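Local coordinates for protein 3-methyladenine dna-glycosylase (Archaeoglobus fulgidus, PDB 2JHN) that is an archaeal DNA glycosylase of the AlkA type, built on the helix-hairpin-helix (HhH-GPD) fold of DNA base-excision repair proteins, at residues F236-L250 with L278-K290. The protein carries 1 engineered substitution. Sequence-based numbering, arbitrary orientation.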
ATOM      1  N   PHE A 236       7.400   1.150  12.476  1.00 15.61           N
ATOM      2  CA  PHE A 236       7.661  -0.206  12.009  1.00 14.64           C
ATOM      3  C   PHE A 236       6.708  -1.158  12.715  1.00 13.65           C
ATOM      4  O   PHE A 236       6.800  -1.311  13.943  1.00 13.17           O
ATOM      5  CB  PHE A 236       9.132  -0.584  12.237  1.00 15.03           C
ATOM      6  CG  PHE A 236       9.539  -1.872  11.553  1.00 14.80           C
ATOM      7  CD1 PHE A 236       9.833  -1.886  10.176  1.00 15.15           C
ATOM      8  CD2 PHE A 236       9.631  -3.056  12.281  1.00 16.14           C
ATOM      9  CE1 PHE A 236      10.220  -3.090   9.530  1.00 16.10           C
ATOM     10  CE2 PHE A 236      10.002  -4.265  11.673  1.00 16.32           C
ATOM     11  CZ  PHE A 236      10.304  -4.274  10.280  1.00 16.40           C
ATOM     12  N   PRO A 237       5.786  -1.794  11.951  1.00 13.07           N
ATOM     13  CA  PRO A 237       4.719  -2.638  12.533  1.00 13.41           C
ATOM     14  C   PRO A 237       5.167  -4.050  12.934  1.00 13.88           C
ATOM     15  O   PRO A 237       4.888  -5.044  12.235  1.00 15.32           O
ATOM     16  CB  PRO A 237       3.662  -2.677  11.423  1.00 12.54           C
ATOM     17  CG  PRO A 237       4.483  -2.602  10.149  1.00 12.99           C
ATOM     18  CD  PRO A 237       5.708  -1.753  10.471  1.00 13.46           C
ATOM     19  N   ALA A 238       5.823  -4.123  14.078  1.00 14.80           N
ATOM     20  CA  ALA A 238       6.514  -5.342  14.512  1.00 15.34           C
ATOM     21  C   ALA A 238       5.578  -6.493  14.924  1.00 16.63           C
ATOM     22  O   ALA A 238       5.991  -7.670  14.929  1.00 16.51           O
ATOM     23  CB  ALA A 238       7.500  -4.978  15.646  1.00 15.53           C
ATOM     24  N   ASP A 239       4.330  -6.175  15.281  1.00 16.94           N
ATOM     25  CA  ASP A 239       3.334  -7.220  15.587  1.00 18.68           C
ATOM     26  C   ASP A 239       2.872  -7.985  14.346  1.00 19.21           C
ATOM     27  O   ASP A 239       2.280  -9.045  14.461  1.00 19.98           O
ATOM     28  CB  ASP A 239       2.114  -6.659  16.347  1.00 18.56           C
ATOM     29  CG  ASP A 239       2.493  -6.052  17.676  1.00 22.28           C
ATOM     30  OD1 ASP A 239       2.852  -6.829  18.599  1.00 24.30           O
ATOM     31  OD2 ASP A 239       2.457  -4.797  17.792  1.00 23.56           O
ATOM     32  N   ASP A 240       3.137  -7.451  13.151  1.00 19.94           N
ATOM     33  CA  ASP A 240       2.691  -8.121  11.933  1.00 20.51           C
ATOM     34  C   ASP A 240       3.366  -9.508  11.848  1.00 21.78           C
ATOM     35  O   ASP A 240       4.597  -9.611  11.949  1.00 21.23           O
ATOM     36  CB  ASP A 240       2.995  -7.241  10.698  1.00 20.98           C
ATOM     37  CG  ASP A 240       2.349  -7.783   9.427  1.00 21.67           C
ATOM     38  OD1 ASP A 240       1.267  -7.280   9.035  1.00 23.85           O
ATOM     39  OD2 ASP A 240       2.916  -8.731   8.841  1.00 22.69           O
ATOM     40  N   LEU A 241       2.568 -10.567  11.708  1.00 22.16           N
ATOM     41  CA  LEU A 241       3.113 -11.946  11.677  1.00 22.99           C
ATOM     42  C   LEU A 241       4.041 -12.225  10.483  1.00 22.33           C
ATOM     43  O   LEU A 241       5.040 -12.909  10.628  1.00 22.25           O
ATOM     44  CB  LEU A 241       1.989 -12.975  11.722  1.00 24.86           C
ATOM     45  CG  LEU A 241       1.748 -13.331  13.188  1.00 27.31           C
ATOM     46  CD1 LEU A 241       0.437 -12.767  13.708  1.00 31.31           C
ATOM     47  CD2 LEU A 241       1.813 -14.838  13.334  1.00 31.80           C
ATOM     48  N   GLY A 242       3.703 -11.681   9.320  1.00 21.54           N
ATOM     49  CA  GLY A 242       4.604 -11.723   8.178  1.00 21.15           C
ATOM     50  C   GLY A 242       5.932 -11.028   8.420  1.00 20.20           C
ATOM     51  O   GLY A 242       6.992 -11.532   8.012  1.00 20.38           O
ATOM     52  N   VAL A 243       5.889  -9.870   9.081  1.00 19.62           N
ATOM     53  CA  VAL A 243       7.111  -9.148   9.435  1.00 18.81           C
ATOM     54  C   VAL A 243       7.971  -9.976  10.396  1.00 18.80           C
ATOM     55  O   VAL A 243       9.183 -10.098  10.203  1.00 17.87           O
ATOM     56  CB  VAL A 243       6.792  -7.739  10.027  1.00 19.06           C
ATOM     57  CG1 VAL A 243       8.042  -7.081  10.624  1.00 19.22           C
ATOM     58  CG2 VAL A 243       6.179  -6.830   8.944  1.00 18.80           C
ATOM     59  N   ARG A 244       7.344 -10.542  11.433  1.00 19.43           N
ATOM     60  CA  ARG A 244       8.079 -11.356  12.412  1.00 20.10           C
ATOM     61  C   ARG A 244       8.771 -12.562  11.743  1.00 20.86           C
ATOM     62  O   ARG A 244       9.970 -12.800  11.964  1.00 19.92           O
ATOM     63  CB  ARG A 244       7.147 -11.784  13.558  1.00 20.82           C
ATOM     64  CG  ARG A 244       6.727 -10.623  14.470  1.00 19.96           C
ATOM     65  CD  ARG A 244       5.674 -11.087  15.501  1.00 20.74           C
ATOM     66  NE  ARG A 244       6.194 -12.195  16.307  1.00 22.98           N
ATOM     67  CZ  ARG A 244       5.440 -13.136  16.867  1.00 26.12           C
ATOM     68  NH1 ARG A 244       4.125 -13.117  16.717  1.00 25.62           N
ATOM     69  NH2 ARG A 244       6.004 -14.099  17.586  1.00 26.69           N
ATOM     70  N   ARG A 245       8.029 -13.262  10.891  1.00 21.15           N
ATOM     71  CA  ARG A 245       8.571 -14.380  10.095  1.00 22.39           C
ATOM     72  C   ARG A 245       9.786 -13.974   9.251  1.00 21.78           C
ATOM     73  O   ARG A 245      10.832 -14.629   9.309  1.00 21.80           O
ATOM     74  CB  ARG A 245       7.505 -15.003   9.200  1.00 22.37           C
ATOM     75  CG  ARG A 245       6.370 -15.735   9.928  1.00 24.02           C
ATOM     76  CD  ARG A 245       5.479 -16.550   8.959  1.00 24.30           C
ATOM     77  NE  ARG A 245       4.783 -15.756   7.955  1.00 25.46           N
ATOM     78  CZ  ARG A 245       3.491 -15.426   7.997  1.00 27.31           C
ATOM     79  NH1 ARG A 245       2.716 -15.822   9.008  1.00 27.72           N
ATOM     80  NH2 ARG A 245       2.964 -14.693   7.021  1.00 27.49           N
ATOM     81  N   ALA A 246       9.660 -12.879   8.496  1.00 21.15           N
ATOM     82  CA  ALA A 246      10.754 -12.402   7.639  1.00 20.86           C
ATOM     83  C   ALA A 246      12.004 -11.998   8.419  1.00 20.83           C
ATOM     84  O   ALA A 246      13.126 -12.387   8.062  1.00 20.86           O
ATOM     85  CB  ALA A 246      10.257 -11.252   6.724  1.00 20.76           C
ATOM     86  N   VAL A 247      11.821 -11.235   9.494  1.00 20.12           N
ATOM     87  CA  VAL A 247      12.946 -10.769  10.306  1.00 20.20           C
ATOM     88  C   VAL A 247      13.643 -11.939  11.016  1.00 21.55           C
ATOM     89  O   VAL A 247      14.862 -11.947  11.155  1.00 20.76           O
ATOM     90  CB  VAL A 247      12.523  -9.660  11.327  1.00 19.44           C
ATOM     91  CG1 VAL A 247      13.664  -9.341  12.293  1.00 18.50           C
ATOM     92  CG2 VAL A 247      12.088  -8.399  10.592  1.00 17.38           C
ATOM     93  N   SER A 248      12.851 -12.913  11.450  1.00 23.18           N
ATOM     94  CA  SER A 248      13.382 -14.118  12.100  1.00 24.86           C
ATOM     95  C   SER A 248      14.202 -14.972  11.141  1.00 25.92           C
ATOM     96  O   SER A 248      15.279 -15.457  11.522  1.00 26.89           O
ATOM     97  CB  SER A 248      12.249 -14.945  12.700  1.00 24.70           C
ATOM     98  OG  SER A 248      11.629 -14.226  13.753  1.00 25.56           O
ATOM     99  N   ARG A 249      13.688 -15.154   9.922  1.00 26.31           N
ATOM    100  CA  ARG A 249      14.367 -15.900   8.851  1.00 27.68           C
ATOM    101  C   ARG A 249      15.680 -15.246   8.416  1.00 28.21           C
ATOM    102  O   ARG A 249      16.683 -15.936   8.181  1.00 28.51           O
ATOM    103  CB  ARG A 249      13.428 -16.105   7.656  1.00 27.62           C
ATOM    104  CG  ARG A 249      13.870 -17.204   6.710  0.50 29.41           C
ATOM    105  CD  ARG A 249      12.694 -17.966   6.123  0.50 30.97           C
ATOM    106  NE  ARG A 249      13.159 -19.149   5.400  0.50 32.99           N
ATOM    107  CZ  ARG A 249      13.540 -19.141   4.125  0.50 33.50           C
ATOM    108  NH1 ARG A 249      13.496 -18.015   3.428  0.50 33.32           N
ATOM    109  NH2 ARG A 249      13.957 -20.255   3.544  0.50 33.80           N
ATOM    110  N   LEU A 250      15.687 -13.916   8.346  1.00 28.13           N
ATOM    111  CA  LEU A 250      16.873 -13.163   7.982  1.00 28.64           C
ATOM    112  C   LEU A 250      17.976 -13.159   9.027  1.00 29.39           C
ATOM    113  O   LEU A 250      19.150 -13.316   8.684  1.00 30.05           O
ATOM    114  CB  LEU A 250      16.506 -11.710   7.660  1.00 28.67           C
ATOM    115  CG  LEU A 250      16.049 -11.407   6.244  1.00 28.58           C
ATOM    116  CD1 LEU A 250      15.632  -9.950   6.186  1.00 28.41           C
ATOM    117  CD2 LEU A 250      17.161 -11.693   5.230  1.00 29.53           C
ATOM    118  N   LEU A 278      10.569  -2.480   5.181  1.00  8.70           N
ATOM    119  CA  LEU A 278       9.333  -3.181   5.420  1.00  9.36           C
ATOM    120  C   LEU A 278       8.728  -3.783   4.133  1.00  8.23           C
ATOM    121  O   LEU A 278       8.254  -4.925   4.143  1.00  8.84           O
ATOM    122  CB  LEU A 278       8.327  -2.198   6.039  1.00  9.17           C
ATOM    123  CG  LEU A 278       6.894  -2.697   6.245  1.00 10.94           C
ATOM    124  CD1 LEU A 278       6.828  -3.840   7.242  1.00 11.76           C
ATOM    125  CD2 LEU A 278       6.010  -1.543   6.656  1.00 10.26           C
ATOM    126  N   PHE A 279       8.741  -3.024   3.037  1.00  8.78           N
ATOM    127  CA  PHE A 279       8.211  -3.531   1.755  1.00  9.19           C
ATOM    128  C   PHE A 279       9.052  -4.717   1.202  1.00 10.35           C
ATOM    129  O   PHE A 279       8.488  -5.677   0.651  1.00 10.33           O
ATOM    130  CB  PHE A 279       8.098  -2.411   0.719  1.00  9.33           C
ATOM    131  CG  PHE A 279       6.860  -1.535   0.882  1.00 11.13           C
ATOM    132  CD1 PHE A 279       6.525  -0.969   2.110  1.00 10.28           C
ATOM    133  CD2 PHE A 279       6.033  -1.265  -0.230  1.00 12.93           C
ATOM    134  CE1 PHE A 279       5.381  -0.132   2.248  1.00 11.73           C
ATOM    135  CE2 PHE A 279       4.900  -0.429  -0.105  1.00 13.18           C
ATOM    136  CZ  PHE A 279       4.571   0.130   1.140  1.00  9.34           C
ATOM    137  N   TYR A 280      10.376  -4.627   1.357  1.00 10.65           N
ATOM    138  CA  TYR A 280      11.283  -5.768   1.042  1.00 11.25           C
ATOM    139  C   TYR A 280      10.970  -6.996   1.910  1.00 12.31           C
ATOM    140  O   TYR A 280      11.027  -8.116   1.412  1.00 12.24           O
ATOM    141  CB  TYR A 280      12.766  -5.367   1.186  1.00 11.53           C
ATOM    142  CG  TYR A 280      13.257  -4.470   0.044  1.00 10.66           C
ATOM    143  CD1 TYR A 280      12.999  -3.102   0.061  1.00 10.08           C
ATOM    144  CD2 TYR A 280      13.968  -5.007  -1.055  1.00  8.20           C
ATOM    145  CE1 TYR A 280      13.414  -2.253  -0.995  1.00 11.37           C
ATOM    146  CE2 TYR A 280      14.428  -4.165  -2.107  1.00  7.92           C
ATOM    147  CZ  TYR A 280      14.135  -2.793  -2.069  1.00  9.78           C
ATOM    148  OH  TYR A 280      14.536  -1.969  -3.079  1.00 11.91           O
ATOM    149  N   LEU A 281      10.634  -6.784   3.190  1.00 12.21           N
ATOM    150  CA  LEU A 281      10.259  -7.885   4.099  1.00 13.02           C
ATOM    151  C   LEU A 281       8.915  -8.521   3.671  1.00 13.27           C
ATOM    152  O   LEU A 281       8.765  -9.742   3.736  1.00 13.34           O
ATOM    153  CB  LEU A 281      10.207  -7.420   5.562  1.00 13.15           C
ATOM    154  CG  LEU A 281      11.530  -6.961   6.182  1.00 15.36           C
ATOM    155  CD1 LEU A 281      11.308  -6.397   7.579  1.00 14.78           C
ATOM    156  CD2 LEU A 281      12.588  -8.102   6.232  1.00 15.98           C
ATOM    157  N   PHE A 282       7.958  -7.711   3.213  1.00 13.07           N
ATOM    158  CA  PHE A 282       6.704  -8.272   2.680  1.00 13.08           C
ATOM    159  C   PHE A 282       7.001  -9.160   1.461  1.00 13.37           C
ATOM    160  O   PHE A 282       6.461 -10.259   1.342  1.00 13.82           O
ATOM    161  CB  PHE A 282       5.711  -7.187   2.238  1.00 13.38           C
ATOM    162  CG  PHE A 282       5.074  -6.401   3.378  1.00 13.05           C
ATOM    163  CD1 PHE A 282       4.772  -6.997   4.614  1.00 15.40           C
ATOM    164  CD2 PHE A 282       4.753  -5.066   3.176  1.00 15.95           C
ATOM    165  CE1 PHE A 282       4.152  -6.216   5.659  1.00 16.76           C
ATOM    166  CE2 PHE A 282       4.140  -4.295   4.178  1.00 16.80           C
ATOM    167  CZ  PHE A 282       3.851  -4.884   5.425  1.00 13.98           C
ATOM    168  N   LEU A 283       7.834  -8.675   0.546  1.00 13.74           N
ATOM    169  CA  LEU A 283       8.182  -9.477  -0.635  1.00 14.40           C
ATOM    170  C   LEU A 283       8.858 -10.797  -0.220  1.00 15.17           C
ATOM    171  O   LEU A 283       8.557 -11.844  -0.764  1.00 15.37           O
ATOM    172  CB  LEU A 283       9.106  -8.696  -1.567  1.00 14.67           C
ATOM    173  CG  LEU A 283       8.507  -7.496  -2.296  1.00 14.18           C
ATOM    174  CD1 LEU A 283       9.621  -6.645  -2.880  1.00 14.79           C
ATOM    175  CD2 LEU A 283       7.535  -7.990  -3.356  1.00 14.30           C
ATOM    176  N   TYR A 284       9.786 -10.705   0.729  1.00 15.74           N
ATOM    177  CA  TYR A 284      10.561 -11.841   1.255  1.00 17.26           C
ATOM    178  C   TYR A 284       9.637 -12.867   1.887  1.00 17.87           C
ATOM    179  O   TYR A 284       9.730 -14.073   1.615  1.00 18.29           O
ATOM    180  CB  TYR A 284      11.567 -11.324   2.287  1.00 17.65           C
ATOM    181  CG  TYR A 284      12.613 -12.325   2.687  1.00 19.90           C
ATOM    182  CD1 TYR A 284      13.619 -12.691   1.801  1.00 21.94           C
ATOM    183  CD2 TYR A 284      12.608 -12.892   3.944  1.00 21.36           C
ATOM    184  CE1 TYR A 284      14.584 -13.600   2.165  1.00 23.87           C
ATOM    185  CE2 TYR A 284      13.579 -13.805   4.324  1.00 22.90           C
ATOM    186  CZ  TYR A 284      14.561 -14.151   3.425  1.00 22.76           C
ATOM    187  OH  TYR A 284      15.518 -15.068   3.780  1.00 25.12           O
ATOM    188  N   ASP A 285       8.722 -12.387   2.720  1.00 18.97           N
ATOM    189  CA  ASP A 285       7.730 -13.261   3.340  1.00 20.29           C
ATOM    190  C   ASP A 285       6.802 -13.929   2.319  1.00 21.15           C
ATOM    191  O   ASP A 285       6.452 -15.109   2.475  1.00 20.51           O
ATOM    192  CB  ASP A 285       6.899 -12.496   4.372  1.00 20.70           C
ATOM    193  CG  ASP A 285       5.939 -13.420   5.150  1.00 22.21           C
ATOM    194  OD1 ASP A 285       6.409 -14.424   5.772  1.00 24.00           O
ATOM    195  OD2 ASP A 285       4.722 -13.129   5.124  1.00 21.98           O
ATOM    196  N   ARG A 286       6.404 -13.189   1.288  1.00 21.21           N
ATOM    197  CA  ARG A 286       5.499 -13.718   0.264  1.00 23.70           C
ATOM    198  C   ARG A 286       6.234 -14.664  -0.695  1.00 25.43           C
ATOM    199  O   ARG A 286       5.659 -15.685  -1.107  1.00 26.10           O
ATOM    200  CB  ARG A 286       4.888 -12.594  -0.571  1.00 23.23           C
ATOM    201  CG  ARG A 286       3.828 -11.739   0.120  1.00 25.83           C
ATOM    202  CD  ARG A 286       3.388 -10.632  -0.844  1.00 29.33           C
ATOM    203  NE  ARG A 286       2.691  -9.496  -0.223  1.00 30.48           N
ATOM    204  CZ  ARG A 286       2.610  -8.309  -0.814  1.00 30.61           C
ATOM    205  NH1 ARG A 286       3.194  -8.145  -2.002  1.00 27.81           N
ATOM    206  NH2 ARG A 286       1.958  -7.304  -0.232  1.00 29.67           N
ATOM    207  N   PHE A 287       7.481 -14.317  -1.037  1.00 27.11           N
ATOM    208  CA  PHE A 287       8.211 -14.938  -2.169  1.00 29.66           C
ATOM    209  C   PHE A 287       9.416 -15.815  -1.824  1.00 31.94           C
ATOM    210  O   PHE A 287      10.016 -16.445  -2.712  1.00 32.35           O
ATOM    211  CB  PHE A 287       8.653 -13.879  -3.181  1.00 28.89           C
ATOM    212  CG  PHE A 287       7.518 -13.246  -3.919  1.00 28.68           C
ATOM    213  CD1 PHE A 287       6.538 -14.033  -4.522  1.00 29.28           C
ATOM    214  CD2 PHE A 287       7.424 -11.868  -4.016  1.00 30.15           C
ATOM    215  CE1 PHE A 287       5.477 -13.455  -5.216  1.00 30.40           C
ATOM    216  CE2 PHE A 287       6.367 -11.270  -4.706  1.00 30.24           C
ATOM    217  CZ  PHE A 287       5.393 -12.065  -5.308  1.00 30.86           C
ATOM    218  N   PHE A 288       9.778 -15.854  -0.554  1.00 34.81           N
ATOM    219  CA  PHE A 288      10.879 -16.701  -0.114  1.00 37.90           C
ATOM    220  C   PHE A 288      10.581 -17.202   1.309  1.00 39.54           C
ATOM    221  O   PHE A 288      11.412 -17.055   2.225  1.00 39.61           O
ATOM    222  CB  PHE A 288      12.217 -15.938  -0.224  1.00 38.30           C
ATOM    223  CG  PHE A 288      13.444 -16.837  -0.247  1.00 39.74           C
ATOM    224  CD1 PHE A 288      13.681 -17.695  -1.325  1.00 40.87           C
ATOM    225  CD2 PHE A 288      14.366 -16.806   0.801  1.00 40.55           C
ATOM    226  CE1 PHE A 288      14.816 -18.526  -1.356  1.00 41.08           C
ATOM    227  CE2 PHE A 288      15.502 -17.630   0.787  1.00 41.45           C
ATOM    228  CZ  PHE A 288      15.724 -18.494  -0.297  1.00 40.63           C
ATOM    229  N   SER A 289       9.366 -17.754   1.479  1.00 41.70           N
ATOM    230  CA  SER A 289       8.954 -18.515   2.688  1.00 43.80           C
ATOM    231  C   SER A 289       7.435 -18.714   2.869  1.00 44.51           C
ATOM    232  O   SER A 289       6.996 -19.788   3.294  1.00 45.23           O
ATOM    233  CB  SER A 289       9.562 -17.933   3.984  1.00 43.88           C
ATOM    234  OG  SER A 289       8.798 -16.851   4.503  1.00 45.81           O
ATOM    235  N   LYS A 290       6.656 -17.683   2.543  1.00 45.41           N
ATOM    236  CA  LYS A 290       5.215 -17.579   2.886  1.00 45.80           C
ATOM    237  C   LYS A 290       4.819 -18.138   4.246  1.00 46.01           C
ATOM    238  O   LYS A 290       4.987 -17.460   5.258  1.00 46.37           O
ATOM    239  CB  LYS A 290       4.297 -18.086   1.766  0.50 45.86           C
ATOM    240  CG  LYS A 290       3.582 -16.945   1.055  0.50 45.69           C
ATOM    241  CD  LYS A 290       2.822 -17.391  -0.174  0.50 46.23           C
ATOM    242  CE  LYS A 290       2.254 -16.186  -0.917  0.50 46.44           C
ATOM    243  NZ  LYS A 290       1.365 -16.575  -2.053  0.50 46.20           N
TER
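Arg245 grips Asp285 side-on where helix 241-250 crosses helix 278-287 at 85°. Its NE donates to Asp285 OD1 (3.0 Å) and its NH2 to Asp285 OD2 (3.0 Å), the first nearly straight, the second somewhat bent, together making a salt bridge. Guanidinium and carboxylate lie only 25° from coplanar, and each oxygen is met on its syn side. A bend at chi3 (-62°) folds the arginine back over its own helix, so that Gly242 CA packs against one guanidinium face. That same CA lies 3.4 Å from Asp285 OD2, and the small Gly242 and Ala246 are consistent with the approach of the two helix axes to 8.7 Å.

Beyond the ion pair the interface turns apolar. Leu281 divides its branches: CD1 meets the edge of the Phe236 ring at CZ (3.6 Å) and also touches Val247, whereas CD2 packs against Leu250 CD1 and Ala246 CB. Ala246 CB in turn sits at the edge of the Tyr284 ring, 4.0 Å from Tyr284 CD2, and Leu250 CG lies against CE2 of that ring. At the other end, Leu278 CD1 packs on Val243 CG2 (3.5 Å), while its two methyls pack against CG and CD of Pro237. Asp240 caps the start of helix 241-250 by accepting from Val243 N, and its OD1 is hydrogen-bonded to Trp221 NE1.

In this helical part of the protein, helix 96-104 places Leu101 against Leu250, Leu281 and Tyr284; helix 259-270 packs on Phe236, and helix 220-229 touches Pro237 and Leu278 through Ser228.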